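Local coordinates for protein yeast glycogen phosphorylase (PDB 1YGP) that belongs to the carbohydrate phosphorylases of the GT-B clan and has pyridoxal-5'-phosphate bound, at residues 524-532 with 566-577; 582-593 with 686-694. All blocks are in the same frame, centred on the assembly; numbering follows the deposited sequence.

How the interactions relate
Of the parts joined here, helix 527-536 comes first along the chain; interaction 1 closes the loop of 33 residues between 524-532 and 566-577 by laying that helix antiparallel against the middle of helix 562-584. Interaction 2 opens where the same long helix ends: residues 582-593 meet 686-694, closing a larger loop of 92 residues that holds strands 601-606 and 649-654. The two loops follow one another in series, neither nested nor crossed, and helix 562-584 is shared. The contact centres lie 20 Å apart, with nearest atoms about 5 Å from each other. Together they tie a helical pair to an outermost strand, 688-693, of the parallel six-stranded sheet.

Interaction 1. Residues 524-532 with 566-577; sequences QANPSLAKL and KWNQVKLNNKIR
Ala525 and Arg577 join one end of an antiparallel helix pair, in which the axes of 527-532 and 566-577 run at 163° and approach to 9.5 Å. Ala525 O, just ahead of the first helix, is gripped end-on by both terminal guanidinium nitrogens: Arg577 NH2 at 2.9 Å and Arg577 NH1 at 3.1 Å, with the oxygen in the guanidinium plane. Asn526 follows as N-cap; its OD1 takes a weak bond from Leu529 N and a nearly straight one from Asn574 ND2 (2.9 Å, 171°), which also donates to Pro706 O. That donor stands above the Asn526 carbonyl plane, while Asn526 ND2 turns to Asn732. Ser528 brings its CB to the apolar packing, 3.8 Å from Val570 CG1. Leu529 extends CG opposite its own nitrogen (chi1 174°), which carries CD1 over one face of Trp567, 3.8 Å from the centroid of the six-membered ring: a CH-pi contact. The indole NE1 is held by Ser849. Leu532 ends the walk, crossing Trp567 at about a right angle; its CD2 approaches Trp567 CE3 at 3.6 Å and also touches Val570 CG2, while Leu532 CD1 reaches Lys566 CB at 4.0 Å.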
loop_
_atom_site.group_PDB
_atom_site.type_symbol
_atom_site.label_atom_id
_atom_site.label_comp_id
_atom_site.label_asym_id
_atom_site.label_seq_id
_atom_site.Cartn_x
_atom_site.Cartn_y
_atom_site.Cartn_z
ATOM N N GLN A 524 -22.458 -16.993 13.213
ATOM C CA GLN A 524 -21.732 -15.765 13.430
ATOM C C GLN A 524 -22.704 -14.672 13.837
ATOM O O GLN A 524 -22.570 -14.110 14.923
ATOM C CB GLN A 524 -21.017 -15.363 12.177
ATOM C CG GLN A 524 -20.018 -14.250 12.430
ATOM C CD GLN A 524 -18.889 -14.314 11.430
ATOM O OE1 GLN A 524 -18.398 -13.322 10.923
ATOM N NE2 GLN A 524 -18.374 -15.488 11.100
ATOM N N ALA A 525 -23.700 -14.403 12.990
ATOM C CA ALA A 525 -24.649 -13.335 13.229
ATOM C C ALA A 525 -25.545 -13.527 14.428
ATOM O O ALA A 525 -25.905 -12.529 15.048
ATOM C CB ALA A 525 -25.551 -13.139 12.019
ATOM N N ASN A 526 -25.902 -14.764 14.803
ATOM C CA ASN A 526 -26.823 -14.972 15.910
ATOM C C ASN A 526 -26.405 -16.112 16.837
ATOM O O ASN A 526 -27.112 -17.121 16.982
ATOM C CB ASN A 526 -28.206 -15.237 15.337
ATOM C CG ASN A 526 -29.367 -14.953 16.289
ATOM O OD1 ASN A 526 -29.233 -14.806 17.512
ATOM N ND2 ASN A 526 -30.584 -14.863 15.762
ATOM N N PRO A 527 -25.275 -15.989 17.555
ATOM C CA PRO A 527 -24.766 -16.990 18.482
ATOM C C PRO A 527 -25.768 -17.420 19.532
ATOM O O PRO A 527 -25.924 -18.612 19.776
ATOM C CB PRO A 527 -23.560 -16.350 19.081
ATOM C CG PRO A 527 -23.873 -14.864 19.067
ATOM C CD PRO A 527 -24.472 -14.770 17.673
ATOM N N SER A 528 -26.493 -16.471 20.128
ATOM C CA SER A 528 -27.470 -16.698 21.197
ATOM C C SER A 528 -28.550 -17.677 20.751
ATOM O O SER A 528 -28.985 -18.499 21.554
ATOM C CB SER A 528 -28.076 -15.333 21.602
ATOM O OG SER A 528 -27.644 -14.296 20.703
ATOM N N LEU A 529 -28.970 -17.637 19.480
ATOM C CA LEU A 529 -29.882 -18.619 18.944
ATOM C C LEU A 529 -29.090 -19.881 18.641
ATOM O O LEU A 529 -29.588 -20.972 18.940
ATOM C CB LEU A 529 -30.544 -18.126 17.658
ATOM C CG LEU A 529 -31.446 -19.085 16.866
ATOM C CD1 LEU A 529 -32.552 -19.616 17.757
ATOM C CD2 LEU A 529 -32.048 -18.361 15.690
ATOM N N ALA A 530 -27.873 -19.818 18.096
ATOM C CA ALA A 530 -27.103 -21.029 17.810
ATOM C C ALA A 530 -26.857 -21.880 19.052
ATOM O O ALA A 530 -26.826 -23.115 18.989
ATOM C CB ALA A 530 -25.754 -20.682 17.224
ATOM N N LYS A 531 -26.721 -21.227 20.212
ATOM C CA LYS A 531 -26.564 -21.914 21.477
ATOM C C LYS A 531 -27.925 -22.513 21.823
ATOM O O LYS A 531 -27.956 -23.708 22.117
ATOM C CB LYS A 531 -26.142 -20.949 22.598
ATOM N N LEU A 532 -29.058 -21.792 21.720
ATOM C CA LEU A 532 -30.379 -22.309 22.065
ATOM C C LEU A 532 -30.684 -23.606 21.365
ATOM O O LEU A 532 -31.120 -24.546 22.028
ATOM C CB LEU A 532 -31.504 -21.326 21.705
ATOM C CG LEU A 532 -32.988 -21.653 22.014
ATOM C CD1 LEU A 532 -33.189 -22.045 23.465
ATOM C CD2 LEU A 532 -33.823 -20.415 21.771
ATOM N N LYS A 566 -37.884 -18.637 25.825
ATOM C CA LYS A 566 -36.478 -18.660 25.512
ATOM C C LYS A 566 -36.201 -18.050 24.143
ATOM O O LYS A 566 -35.330 -17.178 23.984
ATOM C CB LYS A 566 -36.036 -20.095 25.578
ATOM C CG LYS A 566 -35.162 -20.380 26.772
ATOM C CD LYS A 566 -35.938 -20.271 28.067
ATOM C CE LYS A 566 -35.798 -21.562 28.851
ATOM N NZ LYS A 566 -36.379 -22.669 28.115
ATOM N N TRP A 567 -37.028 -18.462 23.175
ATOM C CA TRP A 567 -36.946 -18.017 21.804
ATOM C C TRP A 567 -37.162 -16.522 21.768
ATOM O O TRP A 567 -36.446 -15.805 21.064
ATOM C CB TRP A 567 -38.013 -18.687 20.960
ATOM C CG TRP A 567 -37.678 -18.711 19.472
ATOM C CD1 TRP A 567 -38.140 -17.740 18.624
ATOM C CD2 TRP A 567 -36.928 -19.666 18.821
ATOM N NE1 TRP A 567 -37.686 -18.078 17.440
ATOM C CE2 TRP A 567 -36.964 -19.205 17.504
ATOM C CE3 TRP A 567 -36.231 -20.835 19.134
ATOM C CZ2 TRP A 567 -36.315 -19.898 16.490
ATOM C CZ3 TRP A 567 -35.576 -21.527 18.113
ATOM C CH2 TRP A 567 -35.622 -21.060 16.799
ATOM N N ASN A 568 -38.099 -15.998 22.551
ATOM C CA ASN A 568 -38.343 -14.584 22.482
ATOM C C ASN A 568 -37.195 -13.796 23.086
ATOM O O ASN A 568 -36.752 -12.801 22.500
ATOM C CB ASN A 568 -39.627 -14.244 23.187
ATOM C CG ASN A 568 -40.055 -12.827 22.839
ATOM O OD1 ASN A 568 -40.427 -12.055 23.705
ATOM N ND2 ASN A 568 -40.056 -12.355 21.603
ATOM N N GLN A 569 -36.630 -14.274 24.193
ATOM C CA GLN A 569 -35.529 -13.604 24.872
ATOM C C GLN A 569 -34.326 -13.387 23.972
ATOM O O GLN A 569 -33.742 -12.292 23.963
ATOM C CB GLN A 569 -35.107 -14.419 26.076
ATOM C CG GLN A 569 -33.984 -13.806 26.880
ATOM C CD GLN A 569 -34.402 -12.479 27.467
ATOM O OE1 GLN A 569 -34.129 -11.398 26.953
ATOM N NE2 GLN A 569 -35.099 -12.527 28.590
ATOM N N VAL A 570 -33.994 -14.417 23.184
ATOM C CA VAL A 570 -32.886 -14.336 22.226
ATOM C C VAL A 570 -33.147 -13.095 21.338
ATOM O O VAL A 570 -32.400 -12.110 21.301
ATOM C CB VAL A 570 -32.851 -15.663 21.388
ATOM C CG1 VAL A 570 -31.701 -15.627 20.419
ATOM C CG2 VAL A 570 -32.631 -16.882 22.269
ATOM N N LYS A 571 -34.328 -13.056 20.736
ATOM C CA LYS A 571 -34.686 -11.991 19.832
ATOM C C LYS A 571 -34.687 -10.640 20.522
ATOM O O LYS A 571 -34.330 -9.651 19.886
ATOM C CB LYS A 571 -36.053 -12.371 19.223
ATOM C CG LYS A 571 -36.684 -11.415 18.198
ATOM C CD LYS A 571 -35.873 -11.110 16.956
ATOM C CE LYS A 571 -35.897 -12.295 16.028
ATOM N NZ LYS A 571 -35.133 -12.037 14.825
ATOM N N LEU A 572 -34.992 -10.552 21.821
ATOM C CA LEU A 572 -35.001 -9.273 22.548
ATOM C C LEU A 572 -33.561 -8.803 22.730
ATOM O O LEU A 572 -33.240 -7.636 22.473
ATOM C CB LEU A 572 -35.715 -9.451 23.933
ATOM C CG LEU A 572 -36.089 -8.324 24.944
ATOM C CD1 LEU A 572 -34.900 -7.959 25.792
ATOM C CD2 LEU A 572 -36.554 -7.084 24.216
ATOM N N ASN A 573 -32.641 -9.697 23.103
ATOM C CA ASN A 573 -31.250 -9.313 23.295
ATOM C C ASN A 573 -30.686 -8.882 21.957
ATOM O O ASN A 573 -30.024 -7.842 21.895
ATOM C CB ASN A 573 -30.415 -10.471 23.846
ATOM C CG ASN A 573 -30.941 -11.072 25.156
ATOM O OD1 ASN A 573 -30.815 -12.279 25.387
ATOM N ND2 ASN A 573 -31.539 -10.312 26.075
ATOM N N ASN A 574 -31.019 -9.585 20.864
ATOM C CA ASN A 574 -30.591 -9.194 19.519
ATOM C C ASN A 574 -31.083 -7.821 19.119
ATOM O O ASN A 574 -30.373 -7.072 18.432
ATOM C CB ASN A 574 -31.076 -10.128 18.441
ATOM C CG ASN A 574 -30.297 -11.425 18.362
ATOM O OD1 ASN A 574 -29.206 -11.601 18.896
ATOM N ND2 ASN A 574 -30.848 -12.412 17.682
ATOM N N LYS A 575 -32.291 -7.464 19.571
ATOM C CA LYS A 575 -32.817 -6.133 19.324
ATOM C C LYS A 575 -31.997 -5.080 20.054
ATOM O O LYS A 575 -31.701 -4.016 19.492
ATOM C CB LYS A 575 -34.289 -6.043 19.755
ATOM C CG LYS A 575 -35.177 -6.529 18.613
ATOM C CD LYS A 575 -36.579 -5.987 18.720
ATOM C CE LYS A 575 -37.530 -7.040 19.226
ATOM N NZ LYS A 575 -38.838 -6.440 19.422
ATOM N N ILE A 576 -31.539 -5.412 21.265
ATOM C CA ILE A 576 -30.719 -4.502 22.048
ATOM C C ILE A 576 -29.433 -4.228 21.301
ATOM O O ILE A 576 -29.054 -3.055 21.252
ATOM C CB ILE A 576 -30.412 -5.105 23.453
ATOM C CG1 ILE A 576 -31.676 -5.027 24.296
ATOM C CG2 ILE A 576 -29.233 -4.381 24.126
ATOM C CD1 ILE A 576 -31.606 -5.921 25.560
ATOM N N ARG A 577 -28.780 -5.236 20.702
ATOM C CA ARG A 577 -27.551 -4.993 19.952
ATOM C C ARG A 577 -27.790 -3.946 18.884
ATOM O O ARG A 577 -27.026 -2.983 18.822
ATOM C CB ARG A 577 -27.006 -6.165 19.157
ATOM C CG ARG A 577 -26.638 -7.461 19.835
ATOM C CD ARG A 577 -25.739 -8.263 18.887
ATOM N NE ARG A 577 -26.382 -8.533 17.614
ATOM C CZ ARG A 577 -26.165 -9.656 16.930
ATOM N NH1 ARG A 577 -25.338 -10.598 17.375
ATOM N NH2 ARG A 577 -26.821 -9.842 15.784
#

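Interaction 2. Residues 582-593 with 686-694; sequences IKKENDGVDIIN and HLLKVVFVA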
loop_
_atom_site.group_PDB
_atom_site.type_symbol
_atom_site.label_atom_id
_atom_site.label_comp_id
_atom_site.label_asym_id
_atom_site.label_seq_id
_atom_site.Cartn_x
_atom_site.Cartn_y
_atom_site.Cartn_z
ATOM N N ILE A 582 -27.342 1.798 16.613
ATOM C CA ILE A 582 -27.961 3.045 16.179
ATOM C C ILE A 582 -27.573 4.235 17.075
ATOM O O ILE A 582 -27.471 5.378 16.623
ATOM C CB ILE A 582 -29.497 2.819 16.151
ATOM C CG1 ILE A 582 -29.871 1.626 15.272
ATOM C CG2 ILE A 582 -30.153 4.066 15.579
ATOM C CD1 ILE A 582 -31.324 1.147 15.400
ATOM N N LYS A 583 -27.363 3.963 18.363
ATOM C CA LYS A 583 -26.934 4.928 19.357
ATOM C C LYS A 583 -25.494 5.283 19.039
ATOM O O LYS A 583 -25.163 6.459 18.886
ATOM C CB LYS A 583 -27.027 4.297 20.734
ATOM C CG LYS A 583 -26.727 5.213 21.891
ATOM C CD LYS A 583 -26.552 4.316 23.074
ATOM C CE LYS A 583 -26.379 5.077 24.371
ATOM N NZ LYS A 583 -26.441 4.165 25.510
ATOM N N LYS A 584 -24.610 4.287 18.907
ATOM C CA LYS A 584 -23.211 4.502 18.575
ATOM C C LYS A 584 -23.126 5.381 17.331
ATOM O O LYS A 584 -22.608 6.499 17.386
ATOM C CB LYS A 584 -22.548 3.143 18.350
ATOM C CG LYS A 584 -21.032 3.188 18.151
ATOM C CD LYS A 584 -20.432 1.778 18.102
ATOM C CE LYS A 584 -20.850 0.953 16.872
ATOM N NZ LYS A 584 -20.514 -0.457 17.025
ATOM N N GLU A 585 -23.816 4.958 16.275
ATOM C CA GLU A 585 -23.881 5.677 15.016
ATOM C C GLU A 585 -24.549 7.041 15.181
ATOM O O GLU A 585 -24.423 7.890 14.305
ATOM C CB GLU A 585 -24.637 4.793 14.016
ATOM C CG GLU A 585 -24.524 5.143 12.519
ATOM C CD GLU A 585 -25.054 4.066 11.559
ATOM O OE1 GLU A 585 -24.385 3.035 11.420
ATOM O OE2 GLU A 585 -26.114 4.266 10.946
ATOM N N ASN A 586 -25.272 7.308 16.271
ATOM C CA ASN A 586 -25.860 8.621 16.521
ATOM C C ASN A 586 -25.181 9.421 17.611
ATOM O O ASN A 586 -25.794 10.188 18.365
ATOM C CB ASN A 586 -27.319 8.514 16.896
ATOM C CG ASN A 586 -28.049 9.208 15.786
ATOM O OD1 ASN A 586 -28.278 10.420 15.768
ATOM N ND2 ASN A 586 -28.378 8.395 14.787
ATOM N N ASP A 587 -23.867 9.181 17.701
ATOM C CA ASP A 587 -22.982 9.853 18.638
ATOM C C ASP A 587 -23.535 9.790 20.066
ATOM O O ASP A 587 -23.845 10.777 20.741
ATOM C CB ASP A 587 -22.795 11.316 18.181
ATOM N N GLY A 588 -23.786 8.556 20.478
ATOM C CA GLY A 588 -24.226 8.319 21.829
ATOM C C GLY A 588 -25.692 8.626 22.033
ATOM O O GLY A 588 -26.221 8.136 23.034
ATOM N N VAL A 589 -26.404 9.392 21.190
ATOM C CA VAL A 589 -27.832 9.632 21.407
ATOM C C VAL A 589 -28.666 8.437 20.944
ATOM O O VAL A 589 -28.436 7.865 19.874
ATOM C CB VAL A 589 -28.294 10.864 20.644
ATOM N N ASP A 590 -29.583 7.973 21.794
ATOM C CA ASP A 590 -30.465 6.879 21.426
ATOM C C ASP A 590 -31.568 7.426 20.521
ATOM O O ASP A 590 -31.956 8.585 20.702
ATOM C CB ASP A 590 -31.119 6.238 22.669
ATOM C CG ASP A 590 -30.377 5.083 23.355
ATOM O OD1 ASP A 590 -30.013 4.110 22.692
ATOM O OD2 ASP A 590 -30.188 5.138 24.569
ATOM N N ILE A 591 -32.026 6.674 19.503
ATOM C CA ILE A 591 -33.173 7.096 18.706
ATOM C C ILE A 591 -34.329 6.254 19.225
ATOM O O ILE A 591 -35.380 6.763 19.616
ATOM C CB ILE A 591 -33.061 6.805 17.171
ATOM C CG1 ILE A 591 -31.765 7.335 16.574
ATOM C CG2 ILE A 591 -34.269 7.451 16.473
ATOM C CD1 ILE A 591 -31.527 8.850 16.717
ATOM N N ILE A 592 -34.143 4.930 19.241
ATOM C CA ILE A 592 -35.199 4.017 19.657
ATOM C C ILE A 592 -35.327 4.074 21.165
ATOM O O ILE A 592 -34.316 4.049 21.877
ATOM C CB ILE A 592 -34.861 2.587 19.185
ATOM C CG1 ILE A 592 -34.917 2.575 17.668
ATOM C CG2 ILE A 592 -35.829 1.557 19.759
ATOM C CD1 ILE A 592 -34.515 1.235 17.042
ATOM N N ASN A 593 -36.575 4.133 21.632
ATOM C CA ASN A 593 -36.888 4.191 23.058
ATOM C C ASN A 593 -36.706 2.818 23.704
ATOM O O ASN A 593 -37.545 1.934 23.544
ATOM C CB ASN A 593 -38.320 4.676 23.186
ATOM C CG ASN A 593 -38.838 4.880 24.600
ATOM O OD1 ASN A 593 -39.287 5.980 24.919
ATOM N ND2 ASN A 593 -38.909 3.897 25.480
ATOM N N HIS A 686 -43.519 8.261 21.050
ATOM C CA HIS A 686 -42.677 7.110 20.704
ATOM C C HIS A 686 -43.438 5.892 20.190
ATOM O O HIS A 686 -42.932 4.769 20.220
ATOM C CB HIS A 686 -41.822 6.625 21.898
ATOM C CG HIS A 686 -40.986 7.711 22.544
ATOM N ND1 HIS A 686 -40.675 7.820 23.825
ATOM C CD2 HIS A 686 -40.436 8.784 21.891
ATOM C CE1 HIS A 686 -39.966 8.908 23.980
ATOM N NE2 HIS A 686 -39.830 9.477 22.806
ATOM N N LEU A 687 -44.658 6.058 19.685
ATOM C CA LEU A 687 -45.356 4.933 19.118
ATOM C C LEU A 687 -44.783 4.593 17.767
ATOM O O LEU A 687 -44.977 3.464 17.328
ATOM C CB LEU A 687 -46.844 5.234 18.979
ATOM C CG LEU A 687 -47.778 4.826 20.100
ATOM C CD1 LEU A 687 -47.480 3.411 20.560
ATOM C CD2 LEU A 687 -47.540 5.713 21.288
ATOM N N LEU A 688 -44.074 5.527 17.117
ATOM C CA LEU A 688 -43.430 5.292 15.829
ATOM C C LEU A 688 -42.087 6.001 15.671
ATOM O O LEU A 688 -42.001 7.201 15.957
ATOM C CB LEU A 688 -44.322 5.763 14.687
ATOM C CG LEU A 688 -43.873 5.483 13.272
ATOM C CD1 LEU A 688 -43.894 3.986 12.984
ATOM C CD2 LEU A 688 -44.799 6.209 12.338
ATOM N N LYS A 689 -41.054 5.282 15.209
ATOM C CA LYS A 689 -39.727 5.832 14.897
ATOM C C LYS A 689 -39.312 5.338 13.513
ATOM O O LYS A 689 -39.679 4.226 13.108
ATOM C CB LYS A 689 -38.665 5.355 15.876
ATOM C CG LYS A 689 -38.857 5.811 17.316
ATOM C CD LYS A 689 -38.585 7.298 17.419
ATOM C CE LYS A 689 -39.007 7.895 18.748
ATOM N NZ LYS A 689 -38.317 7.254 19.851
ATOM N N VAL A 690 -38.565 6.110 12.739
ATOM C CA VAL A 690 -38.068 5.706 11.424
ATOM C C VAL A 690 -36.566 5.879 11.591
ATOM O O VAL A 690 -36.124 6.895 12.139
ATOM C CB VAL A 690 -38.558 6.636 10.289
ATOM C CG1 VAL A 690 -37.943 6.266 8.949
ATOM C CG2 VAL A 690 -40.057 6.519 10.198
ATOM N N VAL A 691 -35.734 4.942 11.163
ATOM C CA VAL A 691 -34.290 5.034 11.330
ATOM C C VAL A 691 -33.691 4.651 9.977
ATOM O O VAL A 691 -34.251 3.781 9.296
ATOM C CB VAL A 691 -33.883 4.048 12.453
ATOM C CG1 VAL A 691 -32.379 3.912 12.483
ATOM C CG2 VAL A 691 -34.360 4.540 13.818
ATOM N N PHE A 692 -32.609 5.270 9.518
ATOM C CA PHE A 692 -31.963 4.853 8.280
ATOM C C PHE A 692 -30.531 4.461 8.626
ATOM O O PHE A 692 -29.831 5.298 9.187
ATOM C CB PHE A 692 -31.936 5.994 7.273
ATOM C CG PHE A 692 -31.315 5.613 5.931
ATOM C CD1 PHE A 692 -29.947 5.750 5.716
ATOM C CD2 PHE A 692 -32.126 5.138 4.900
ATOM C CE1 PHE A 692 -29.407 5.412 4.480
ATOM C CE2 PHE A 692 -31.585 4.801 3.664
ATOM C CZ PHE A 692 -30.219 4.938 3.456
ATOM N N VAL A 693 -29.998 3.270 8.349
ATOM C CA VAL A 693 -28.611 2.958 8.647
ATOM C C VAL A 693 -27.685 3.225 7.462
ATOM O O VAL A 693 -27.810 2.661 6.360
ATOM C CB VAL A 693 -28.574 1.517 9.085
ATOM C CG1 VAL A 693 -27.143 1.007 9.230
ATOM C CG2 VAL A 693 -29.320 1.446 10.422
ATOM N N ALA A 694 -26.710 4.120 7.647
ATOM C CA ALA A 694 -25.769 4.404 6.579
ATOM C C ALA A 694 -24.734 3.311 6.397
ATOM O O ALA A 694 -24.374 2.581 7.322
ATOM C CB ALA A 694 -25.024 5.680 6.846
#
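Lys689 NZ and Ile591 O make a polar link between the loop after helix 562-584 and strand 688-693, an outermost strand of the parallel sheet in this GT-B phosphorylase. From CB, which points toward the loop, the lysine chain is folded by bends at chi2 (-71°) and chi4. CD and CE then pass Ile591 O, each 3.9 Å from that oxygen. At the tip, Lys689 NZ donates to Ile591 O at 3.0 Å, tilted 17° from the carbonyl plane. The bond thus satisfies a main-chain carbonyl of the loop from the side chain of a buried lysine.

Two residues along the strand, Val691 spreads its branches between two isoleucines. Val691 CG1 meets Ile582 CG2 at 3.8 Å, and Val691 CG2 meets Ile591 CG2 at 3.9 Å, so helix end and returning loop pack on the same side chain. Glu585 is extended beyond CG and lays its carboxylate beside the strand end, where Glu585 OE2 receives a weak bond from Ala694 N (3.4 Å). The helix ends in a Schellman motif, Gly588 N bonding back to Lys583 O and Asp587 N to Lys584 O with Asp587 at positive phi, and an overlapping type I' turn from Asn586 to Val589 leads the chain back.

Strand 649-654 pairs with 688-693 through backbone bonds, and its Ile652 touches both Ile582 and Val691. The alternate side chains Leu688 and Val690 face helix 662-678, whereas Lys700 of helix 698-704 lies against Glu585 and Val693; the strand is therefore packed between helix 662-678 and the end of helix 562-584 with its loop.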